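Local coordinates for protein L-asparaginase I (Vibrio cholerae, PDB 2OCD) that probably catalyses the hydrolysis of L-asparagine to L-aspartate and ammonium, working as a cytoplasmic homotetramer, at residues B[135-140]-B[185-190]; B[214-217]-B[221-224]; B[235-240]-B[312-317]. One frame throughout, in Å; residues are numbered along the deposited sequence.

Interaction 1: B[135-140]-B[185-190]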
ATOM      1  N   ALA B 135      -7.931   6.663  22.276  1.00 13.32           N
ATOM      2  CA  ALA B 135      -7.585   8.041  22.593  1.00 13.23           C
ATOM      3  C   ALA B 135      -7.402   8.098  24.072  1.00 13.28           C
ATOM      4  O   ALA B 135      -6.407   8.655  24.569  1.00 12.44           O
ATOM      5  CB  ALA B 135      -8.681   9.032  22.189  1.00 13.45           C
ATOM      6  N   LEU B 136      -8.364   7.511  24.785  1.00 13.04           N
ATOM      7  CA  LEU B 136      -8.249   7.431  26.217  1.00 13.76           C
ATOM      8  C   LEU B 136      -7.004   6.643  26.641  1.00 14.12           C
ATOM      9  O   LEU B 136      -6.225   7.125  27.450  1.00 14.98           O
ATOM     10  CB  LEU B 136      -9.523   6.860  26.851  1.00 13.69           C
ATOM     11  CG  LEU B 136     -10.694   7.866  27.011  1.00 13.17           C
ATOM     12  CD1 LEU B 136     -11.956   7.197  27.634  1.00 12.03           C
ATOM     13  CD2 LEU B 136     -10.304   9.127  27.819  1.00 11.34           C
ATOM     14  N   HIS B 137      -6.799   5.460  26.086  1.00 14.26           N
ATOM     15  CA  HIS B 137      -5.652   4.654  26.458  1.00 14.97           C
ATOM     16  C   HIS B 137      -4.324   5.383  26.158  1.00 15.59           C
ATOM     17  O   HIS B 137      -3.387   5.332  26.965  1.00 16.41           O
ATOM     18  CB  HIS B 137      -5.707   3.284  25.751  1.00 15.10           C
ATOM     19  CG  HIS B 137      -4.520   2.404  26.006  1.00 14.67           C
ATOM     20  ND1 HIS B 137      -4.155   1.990  27.267  1.00 15.76           N
ATOM     21  CD2 HIS B 137      -3.639   1.829  25.153  1.00 16.59           C
ATOM     22  CE1 HIS B 137      -3.098   1.199  27.182  1.00 16.65           C
ATOM     23  NE2 HIS B 137      -2.771   1.078  25.906  1.00 16.83           N
ATOM     24  N   VAL B 138      -4.265   6.071  25.016  1.00 15.75           N
ATOM     25  CA  VAL B 138      -3.036   6.744  24.539  1.00 15.47           C
ATOM     26  C   VAL B 138      -2.706   7.985  25.376  1.00 15.16           C
ATOM     27  O   VAL B 138      -1.555   8.207  25.744  1.00 16.20           O
ATOM     28  CB  VAL B 138      -3.172   7.080  23.029  1.00 15.33           C
ATOM     29  CG1 VAL B 138      -2.166   8.059  22.594  1.00 16.83           C
ATOM     30  CG2 VAL B 138      -3.008   5.823  22.218  1.00 16.49           C
ATOM     31  N   ALA B 139      -3.718   8.775  25.680  1.00 14.53           N
ATOM     32  CA  ALA B 139      -3.637   9.851  26.676  1.00 14.62           C
ATOM     33  C   ALA B 139      -3.034   9.442  28.015  1.00 14.77           C
ATOM     34  O   ALA B 139      -2.287  10.183  28.580  1.00 15.28           O
ATOM     35  CB  ALA B 139      -5.038  10.421  26.924  1.00 13.88           C
ATOM     36  N   ALA B 140      -3.393   8.266  28.529  1.00 15.50           N
ATOM     37  CA  ALA B 140      -3.030   7.844  29.859  1.00 15.21           C
ATOM     38  C   ALA B 140      -1.770   7.016  29.857  1.00 15.63           C
ATOM     39  O   ALA B 140      -0.942   7.135  30.746  1.00 15.44           O
ATOM     40  CB  ALA B 140      -4.153   7.042  30.455  1.00 15.58           C
ATOM     41  N   ILE B 185      -2.862  -3.537  16.439  1.00 28.04           N
ATOM     42  CA  ILE B 185      -2.794  -4.586  17.426  1.00 28.73           C
ATOM     43  C   ILE B 185      -1.803  -4.200  18.550  1.00 29.13           C
ATOM     44  O   ILE B 185      -1.941  -4.586  19.699  1.00 29.44           O
ATOM     45  CB  ILE B 185      -2.358  -5.896  16.710  1.00 28.71           C
ATOM     46  CG1 ILE B 185      -2.711  -7.126  17.540  1.00 29.28           C
ATOM     47  CG2 ILE B 185      -0.882  -5.843  16.366  1.00 28.25           C
ATOM     48  CD1 ILE B 185      -3.968  -7.836  17.059  1.00 30.06           C
ATOM     49  N   ASN B 186      -0.805  -3.415  18.200  1.00 29.93           N
ATOM     50  CA  ASN B 186       0.202  -2.978  19.136  1.00 30.58           C
ATOM     51  C   ASN B 186       0.355  -1.456  19.035  1.00 30.87           C
ATOM     52  O   ASN B 186       0.537  -0.931  17.925  1.00 31.13           O
ATOM     53  CB  ASN B 186       1.495  -3.675  18.730  1.00 31.35           C
ATOM     54  CG  ASN B 186       2.351  -4.059  19.902  1.00 33.62           C
ATOM     55  OD1 ASN B 186       1.850  -4.506  20.937  1.00 36.81           O
ATOM     56  ND2 ASN B 186       3.673  -3.933  19.735  1.00 37.02           N
ATOM     57  N   ILE B 187       0.267  -0.735  20.153  1.00 30.59           N
ATOM     58  CA  ILE B 187       0.614   0.688  20.127  1.00 30.50           C
ATOM     59  C   ILE B 187       2.079   0.865  19.735  1.00 30.45           C
ATOM     60  O   ILE B 187       2.958   0.366  20.397  1.00 29.67           O
ATOM     61  CB  ILE B 187       0.324   1.432  21.448  1.00 30.23           C
ATOM     62  CG1 ILE B 187      -1.129   1.912  21.498  1.00 29.69           C
ATOM     63  CG2 ILE B 187       1.181   2.679  21.547  1.00 30.83           C
ATOM     64  CD1 ILE B 187      -2.071   0.910  21.957  1.00 28.63           C
ATOM     65  N   GLU B 188       2.303   1.613  18.652  1.00 31.49           N
ATOM     66  CA  GLU B 188       3.611   1.779  18.026  1.00 32.01           C
ATOM     67  C   GLU B 188       4.010   3.267  17.837  1.00 31.98           C
ATOM     68  O   GLU B 188       3.406   4.006  17.076  1.00 31.23           O
ATOM     69  CB  GLU B 188       3.590   1.077  16.666  1.00 32.58           C
ATOM     70  CG  GLU B 188       4.834   0.303  16.342  1.00 33.89           C
ATOM     71  CD  GLU B 188       4.987  -0.904  17.245  1.00 37.43           C
ATOM     72  OE1 GLU B 188       3.981  -1.639  17.414  1.00 37.20           O
ATOM     73  OE2 GLU B 188       6.110  -1.115  17.791  1.00 39.29           O
ATOM     74  N   LEU B 189       5.085   3.663  18.496  1.00 32.62           N
ATOM     75  CA  LEU B 189       5.487   5.056  18.615  1.00 33.03           C
ATOM     76  C   LEU B 189       6.490   5.415  17.488  1.00 33.77           C
ATOM     77  O   LEU B 189       7.326   4.590  17.113  1.00 34.21           O
ATOM     78  CB  LEU B 189       6.097   5.224  20.014  1.00 33.08           C
ATOM     79  CG  LEU B 189       6.127   6.513  20.844  1.00 33.36           C
ATOM     80  CD1 LEU B 189       4.758   7.190  20.974  1.00 32.51           C
ATOM     81  CD2 LEU B 189       6.732   6.166  22.232  1.00 32.01           C
ATOM     82  N   SER B 190       6.410   6.613  16.913  1.00 34.04           N
ATOM     83  CA  SER B 190       7.426   6.993  15.943  1.00 34.79           C
ATOM     84  C   SER B 190       8.743   7.213  16.652  1.00 35.37           C
ATOM     85  O   SER B 190       8.800   7.373  17.873  1.00 35.72           O
ATOM     86  CB  SER B 190       7.046   8.250  15.159  1.00 35.42           C
ATOM     87  OG  SER B 190       6.395   7.906  13.942  1.00 36.19           O
TER
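I187 reaches across to H137 and V138 and joins the edge strand of the N-terminal mixed sheet to a helix on its face. This is helix-on-sheet packing in the alpha/beta fold of the asparaginase N-terminal domain. H137 and V138 lie on helix 127-141. I187 starts the short strand 187-189, an outermost strand of the sheet within this chain. The tip methyl does most of the touching. I187 CD1 sits at the edge of the imidazole, in its plane, 3.7 Å from H137 CD2. The same methyl is 4.0 Å from H137 NE2. The ring is therefore met side-on by I187. One carbon further back, I187 CG1 makes a looser apolar contact with V138 CG2 at 4.4 Å. The torsions account for this. With chi1 at 177°, the H137 ring lies on the far side of CB from the backbone N, and its CD2 edge meets I187 CD1. I187 sets CG1 opposite its own carbonyl carbon (chi1 -85°), and this branch is the one that extends to the helix. No hydrogen bond links the two segments, and their closest CA atoms, those of V138 and I187, are 8.3 Å apart.

Further out, L181 on strand 181-183 packs on both V138 and I187, while I113 of strand 112-115 backs V138 and Y142 touches I187. Strand 187-189 runs antiparallel to 181-183, with E188 and E182 paired through their backbones. R125 of the second subunit packs on H137 and on I187, so the contact borders a subunit interface. Beside I187, N186 ND2 donates to the syn lone pair of E188 OE1 at 3.3 Å, with the acceptor tilted 23° from the amide plane.

Interaction 2: B[214-217]-B[221-224]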
ATOM      1  N   GLY B 214      -7.690  36.432   3.535  1.00 14.27           N
ATOM      2  CA  GLY B 214      -7.998  36.003   2.167  1.00 13.99           C
ATOM      3  C   GLY B 214      -7.221  34.762   1.793  1.00 13.88           C
ATOM      4  O   GLY B 214      -6.143  34.527   2.319  1.00 14.21           O
ATOM      5  N   VAL B 215      -7.773  33.943   0.904  1.00 13.77           N
ATOM      6  CA  VAL B 215      -7.093  32.745   0.428  1.00 13.59           C
ATOM      7  C   VAL B 215      -7.182  32.612  -1.095  1.00 14.57           C
ATOM      8  O   VAL B 215      -8.266  32.367  -1.599  1.00 16.00           O
ATOM      9  CB  VAL B 215      -7.736  31.522   1.068  1.00 13.43           C
ATOM     10  CG1 VAL B 215      -6.995  30.236   0.655  1.00 10.37           C
ATOM     11  CG2 VAL B 215      -7.778  31.691   2.560  1.00 10.59           C
ATOM     12  N   ILE B 216      -6.070  32.744  -1.827  1.00 15.23           N
ATOM     13  CA  ILE B 216      -6.094  32.684  -3.308  1.00 15.53           C
ATOM     14  C   ILE B 216      -5.446  31.396  -3.829  1.00 15.10           C
ATOM     15  O   ILE B 216      -4.335  31.031  -3.411  1.00 14.79           O
ATOM     16  CB  ILE B 216      -5.300  33.832  -3.993  1.00 15.94           C
ATOM     17  CG1 ILE B 216      -5.652  35.202  -3.458  1.00 17.92           C
ATOM     18  CG2 ILE B 216      -5.569  33.908  -5.500  1.00 16.68           C
ATOM     19  CD1 ILE B 216      -4.623  36.285  -3.931  1.00 17.47           C
ATOM     20  N   THR B 217      -6.155  30.745  -4.749  1.00 14.82           N
ATOM     21  CA  THR B 217      -5.697  29.582  -5.471  1.00 15.37           C
ATOM     22  C   THR B 217      -5.342  30.081  -6.869  1.00 15.84           C
ATOM     23  O   THR B 217      -6.197  30.525  -7.625  1.00 15.09           O
ATOM     24  CB  THR B 217      -6.792  28.506  -5.623  1.00 15.31           C
ATOM     25  OG1 THR B 217      -7.419  28.254  -4.355  1.00 17.45           O
ATOM     26  CG2 THR B 217      -6.181  27.204  -6.187  1.00 13.75           C
ATOM     27  N   GLY B 221      -3.672  32.115 -15.945  1.00 14.00           N
ATOM     28  CA  GLY B 221      -4.446  33.283 -16.360  1.00 14.37           C
ATOM     29  C   GLY B 221      -5.122  34.079 -15.248  1.00 14.32           C
ATOM     30  O   GLY B 221      -5.765  35.068 -15.544  1.00 15.36           O
ATOM     31  N   ILE B 222      -4.965  33.696 -13.986  1.00 14.13           N
ATOM     32  CA  ILE B 222      -5.718  34.322 -12.909  1.00 14.88           C
ATOM     33  C   ILE B 222      -5.432  35.813 -12.986  1.00 15.80           C
ATOM     34  O   ILE B 222      -4.276  36.201 -13.025  1.00 15.84           O
ATOM     35  CB  ILE B 222      -5.393  33.714 -11.476  1.00 14.89           C
ATOM     36  CG1 ILE B 222      -6.181  34.429 -10.351  1.00 14.66           C
ATOM     37  CG2 ILE B 222      -3.887  33.755 -11.163  1.00 14.65           C
ATOM     38  CD1 ILE B 222      -6.038  33.818  -9.003  1.00 13.21           C
ATOM     39  N   SER B 223      -6.478  36.638 -13.035  1.00 16.65           N
ATOM     40  CA  SER B 223      -6.285  38.060 -13.297  1.00 17.84           C
ATOM     41  C   SER B 223      -6.132  38.818 -11.993  1.00 20.10           C
ATOM     42  O   SER B 223      -6.794  38.512 -10.977  1.00 21.15           O
ATOM     43  CB  SER B 223      -7.427  38.654 -14.101  1.00 17.71           C
ATOM     44  OG  SER B 223      -8.609  38.765 -13.333  1.00 16.82           O
ATOM     45  N   HIS B 224      -5.260  39.819 -12.027  1.00 21.63           N
ATOM     46  CA  HIS B 224      -4.956  40.648 -10.854  1.00 22.40           C
ATOM     47  C   HIS B 224      -6.197  41.417 -10.418  1.00 22.08           C
ATOM     48  O   HIS B 224      -6.254  41.874  -9.314  1.00 21.91           O
ATOM     49  CB  HIS B 224      -3.819  41.624 -11.171  1.00 23.12           C
ATOM     50  CG  HIS B 224      -4.179  42.594 -12.240  1.00 24.94           C
ATOM     51  ND1 HIS B 224      -4.838  43.776 -11.980  1.00 30.35           N
ATOM     52  CD2 HIS B 224      -4.033  42.529 -13.583  1.00 30.28           C
ATOM     53  CE1 HIS B 224      -5.059  44.413 -13.119  1.00 30.88           C
ATOM     54  NE2 HIS B 224      -4.573  43.678 -14.108  1.00 30.81           N
TER
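The peptide carbonyl of T217 is the flat group that meets I222 here; no ring or side-chain amide takes part. I222 CD1 approaches T217 O at 3.6 Å, well off the carbonyl plane and not along the C=O bond. It is a van der Waals contact of a methyl with a backbone oxygen. The same methyl also touches the strand's side-chain layer. I222 CD1 lies 3.5 Å from I216 CG2, the branch methyl of that isoleucine. One tip carbon thus packs against both a side chain and the main chain of strand 213-217.

I222 is fully extended. Its CG1 lies anti to the backbone N (chi1 178°), and CD1 continues the line (chi2 174°). This length lets it span a backbone separation of 8.8 Å, measured from its CA to T217 CA. I216 has CG1 beside its backbone N, leaving CG2 as the branch that meets I222. The two side chains meet at a slant. No hydrogen bond crosses between 214-217 and 221-224.

The contact lies across the loop that leads from strand 213-217 to helix 224-231, within a beta-alpha-beta unit completed by strand 237-242. S223 is the N-cap of the helix, with a weak hydrogen bond from V226 N to S223 OG. V215 and T217 pack against T217 and V215 of the third subunit, so strand 213-217 lies at a subunit interface. I227 of helix 224-231 packs on both I216 and I222, and M238 and L240 of the neighbouring parallel strand 237-242 touch I216.

Interaction 3: B[235-240]-B[312-317]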
ATOM      1  N   VAL B 235      -9.220  42.891   4.676  1.00 20.50           N
ATOM      2  CA  VAL B 235      -8.290  41.779   4.752  1.00 19.97           C
ATOM      3  C   VAL B 235      -6.947  42.156   5.366  1.00 20.26           C
ATOM      4  O   VAL B 235      -6.282  43.070   4.918  1.00 20.55           O
ATOM      5  CB  VAL B 235      -8.139  41.155   3.381  1.00 20.08           C
ATOM      6  CG1 VAL B 235      -6.820  40.397   3.285  1.00 19.54           C
ATOM      7  CG2 VAL B 235      -9.389  40.273   3.108  1.00 17.37           C
ATOM      8  N   ASN B 236      -6.549  41.477   6.425  1.00 20.66           N
ATOM      9  CA  ASN B 236      -5.228  41.748   7.011  1.00 20.76           C
ATOM     10  C   ASN B 236      -4.171  40.647   6.716  1.00 21.48           C
ATOM     11  O   ASN B 236      -2.976  40.832   7.038  1.00 22.33           O
ATOM     12  CB  ASN B 236      -5.344  41.965   8.519  1.00 19.90           C
ATOM     13  CG  ASN B 236      -5.905  40.751   9.245  1.00 20.14           C
ATOM     14  OD1 ASN B 236      -6.101  39.671   8.640  1.00 18.10           O
ATOM     15  ND2 ASN B 236      -6.178  40.911  10.545  1.00 15.30           N
ATOM     16  N   ALA B 237      -4.603  39.512   6.149  1.00 21.20           N
ATOM     17  CA  ALA B 237      -3.686  38.439   5.750  1.00 21.33           C
ATOM     18  C   ALA B 237      -4.233  37.689   4.539  1.00 21.72           C
ATOM     19  O   ALA B 237      -5.415  37.805   4.197  1.00 21.41           O
ATOM     20  CB  ALA B 237      -3.383  37.471   6.904  1.00 21.27           C
HETATM   21  N   MSE B 238      -3.343  36.921   3.909  1.00 22.35           N
HETATM   22  CA  MSE B 238      -3.532  36.404   2.572  1.00 21.70           C
HETATM   23  C   MSE B 238      -2.680  35.154   2.370  1.00 19.36           C
HETATM   24  O   MSE B 238      -1.444  35.203   2.352  1.00 18.61           O
HETATM   25  CB  MSE B 238      -3.097  37.504   1.603  1.00 23.83           C
HETATM   26  CG  MSE B 238      -2.726  37.090   0.157  1.00 28.20           C
HETATM   27 SE   MSE B 238      -4.307  36.756  -0.888  0.80 49.32          SE
HETATM   28  CE  MSE B 238      -5.591  37.956   0.046  1.00 44.56           C
ATOM     29  N   ILE B 239      -3.339  34.032   2.202  1.00 17.44           N
ATOM     30  CA  ILE B 239      -2.667  32.780   1.863  1.00 16.08           C
ATOM     31  C   ILE B 239      -2.720  32.550   0.336  1.00 15.15           C
ATOM     32  O   ILE B 239      -3.762  32.533  -0.280  1.00 13.34           O
ATOM     33  CB  ILE B 239      -3.287  31.571   2.621  1.00 16.19           C
ATOM     34  CG1 ILE B 239      -3.204  31.805   4.128  1.00 14.39           C
ATOM     35  CG2 ILE B 239      -2.575  30.256   2.268  1.00 16.73           C
ATOM     36  CD1 ILE B 239      -3.968  30.738   4.926  1.00 15.25           C
ATOM     37  N   LEU B 240      -1.550  32.338  -0.240  1.00 14.98           N
ATOM     38  CA  LEU B 240      -1.395  32.168  -1.660  1.00 14.94           C
ATOM     39  C   LEU B 240      -1.084  30.728  -1.933  1.00 14.62           C
ATOM     40  O   LEU B 240      -0.032  30.302  -1.543  1.00 14.62           O
ATOM     41  CB  LEU B 240      -0.223  32.995  -2.063  1.00 15.41           C
ATOM     42  CG  LEU B 240      -0.270  33.778  -3.335  1.00 15.90           C
ATOM     43  CD1 LEU B 240      -1.450  34.755  -3.293  1.00 16.52           C
ATOM     44  CD2 LEU B 240       1.124  34.461  -3.356  1.00 14.41           C
ATOM     45  N   TYR B 312      -3.669  33.010  15.367  1.00 14.76           N
ATOM     46  CA  TYR B 312      -2.915  33.103  16.617  1.00 14.68           C
ATOM     47  C   TYR B 312      -2.191  34.425  16.650  1.00 14.90           C
ATOM     48  O   TYR B 312      -2.502  35.237  17.512  1.00 14.67           O
ATOM     49  CB  TYR B 312      -1.923  31.957  16.749  1.00 14.41           C
ATOM     50  CG  TYR B 312      -0.864  32.181  17.772  1.00 14.42           C
ATOM     51  CD1 TYR B 312      -1.189  32.396  19.084  1.00 14.17           C
ATOM     52  CD2 TYR B 312       0.473  32.150  17.435  1.00 14.47           C
ATOM     53  CE1 TYR B 312      -0.213  32.611  20.051  1.00 14.06           C
ATOM     54  CE2 TYR B 312       1.463  32.361  18.401  1.00 13.92           C
ATOM     55  CZ  TYR B 312       1.106  32.589  19.709  1.00 14.09           C
ATOM     56  OH  TYR B 312       2.076  32.784  20.689  1.00 17.14           O
ATOM     57  N   LEU B 313      -1.287  34.647  15.690  1.00 14.86           N
ATOM     58  CA  LEU B 313      -0.384  35.802  15.711  1.00 15.61           C
ATOM     59  C   LEU B 313      -1.067  37.150  15.480  1.00 17.01           C
ATOM     60  O   LEU B 313      -0.766  38.155  16.165  1.00 17.25           O
ATOM     61  CB  LEU B 313       0.721  35.653  14.665  1.00 15.23           C
ATOM     62  CG  LEU B 313       1.747  34.551  14.919  1.00 13.20           C
ATOM     63  CD1 LEU B 313       2.430  34.292  13.599  1.00 10.10           C
ATOM     64  CD2 LEU B 313       2.787  34.893  16.056  1.00 10.27           C
ATOM     65  N   LEU B 314      -1.978  37.192  14.519  1.00 17.96           N
ATOM     66  CA  LEU B 314      -2.656  38.440  14.236  1.00 18.85           C
ATOM     67  C   LEU B 314      -3.568  38.829  15.406  1.00 19.63           C
ATOM     68  O   LEU B 314      -4.010  39.986  15.464  1.00 19.58           O
ATOM     69  CB  LEU B 314      -3.465  38.334  12.936  1.00 19.37           C
ATOM     70  CG  LEU B 314      -2.655  38.334  11.636  1.00 18.72           C
ATOM     71  CD1 LEU B 314      -3.467  37.683  10.496  1.00 20.47           C
ATOM     72  CD2 LEU B 314      -2.201  39.767  11.232  1.00 16.12           C
ATOM     73  N   SER B 315      -3.863  37.877  16.316  1.00 19.90           N
ATOM     74  CA  SER B 315      -4.787  38.115  17.476  1.00 20.32           C
ATOM     75  C   SER B 315      -4.055  38.574  18.717  1.00 20.86           C
ATOM     76  O   SER B 315      -4.658  39.032  19.644  1.00 21.40           O
ATOM     77  CB  SER B 315      -5.596  36.846  17.862  1.00 20.25           C
ATOM     78  OG  SER B 315      -6.605  36.489  16.918  1.00 20.18           O
ATOM     79  N   GLN B 316      -2.758  38.394  18.764  1.00 22.72           N
ATOM     80  CA  GLN B 316      -1.958  39.009  19.814  1.00 24.55           C
ATOM     81  C   GLN B 316      -1.729  40.417  19.360  1.00 25.15           C
ATOM     82  O   GLN B 316      -2.071  40.766  18.239  1.00 27.18           O
ATOM     83  CB  GLN B 316      -0.647  38.239  20.025  1.00 24.95           C
ATOM     84  CG  GLN B 316      -0.855  37.049  21.024  1.00 26.50           C
ATOM     85  CD  GLN B 316      -1.502  35.859  20.386  1.00 27.70           C
ATOM     86  OE1 GLN B 316      -2.587  35.369  20.790  1.00 24.11           O
ATOM     87  NE2 GLN B 316      -0.828  35.367  19.353  1.00 31.17           N
ATOM     88  N   ASN B 317      -1.185  41.272  20.181  1.00 25.52           N
ATOM     89  CA  ASN B 317      -1.029  42.645  19.695  1.00 25.89           C
ATOM     90  C   ASN B 317       0.416  42.907  19.324  1.00 24.59           C
ATOM     91  O   ASN B 317       1.113  43.748  19.913  1.00 25.48           O
ATOM     92  CB  ASN B 317      -1.679  43.683  20.631  1.00 26.76           C
ATOM     93  CG  ASN B 317      -3.211  43.762  20.412  1.00 30.21           C
ATOM     94  OD1 ASN B 317      -3.992  42.979  21.000  1.00 33.47           O
ATOM     95  ND2 ASN B 317      -3.633  44.666  19.516  1.00 33.01           N
TER
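L314 leaves helix 303-315 with its CB directed at A237 and N236, near the start of strand 237-242. CB and CG have no partner within 4.2 Å in 235-240; the two methyls do the touching. CG lies opposite the carbonyl carbon of L314 (chi1 -74°), which brings both methyls to the sheet side. CD1 makes the closer contacts. It meets A237 CB at 3.6 Å, an apolar contact between two methyl carbons. It also lies 3.8 Å from N236 OD1 and 4.1 Å from N236 CG. CD2 is the looser branch, 4.2 Å from N236 ND2. Both methyls lie on the same side of the N236 amide plane, so the forked end of the leucine rests over one face of that group. In N236, chi1 of 61° places the amide, and chi2 near 7° sets the turn of its plane.

This is a helix packed on one face of the four-stranded parallel sheet in the C-terminal asparaginase domain. A237 also touches L310, one turn earlier on the helix. No hydrogen bond joins 235-240 directly to 312-317.

The polar link runs through a third residue. N236 ND2 is hydrogen-bonded to Q211 OE1, so this nitrogen has a polar partner although L314 CD2 lies beside it. Q211 NE2 in turn is hydrogen-bonded to S315 OG, next to L314 on the helix.

Along the chain the three contacts come in series. Interaction 1 lies in the N-terminal asparaginase domain; interactions 2 and 3 lie in the C-terminal domain. Interaction 1 is on the other side of the chain's centre, about 43 Å from interaction 2 and about 35 Å from interaction 3, centre to centre. Interactions 2 and 3 have centres about 18 Å apart and touch. Strands 213-217 and 237-242 are neighbours in the parallel sheet, with G214 N 2.7 Å from A237 O, a probable hydrogen bond. Interactions 1 and 3 pack a helix on a sheet, and interaction 2 packs a loop on the edge strand of the C-terminal sheet. All three lie away from the predicted active-site residues.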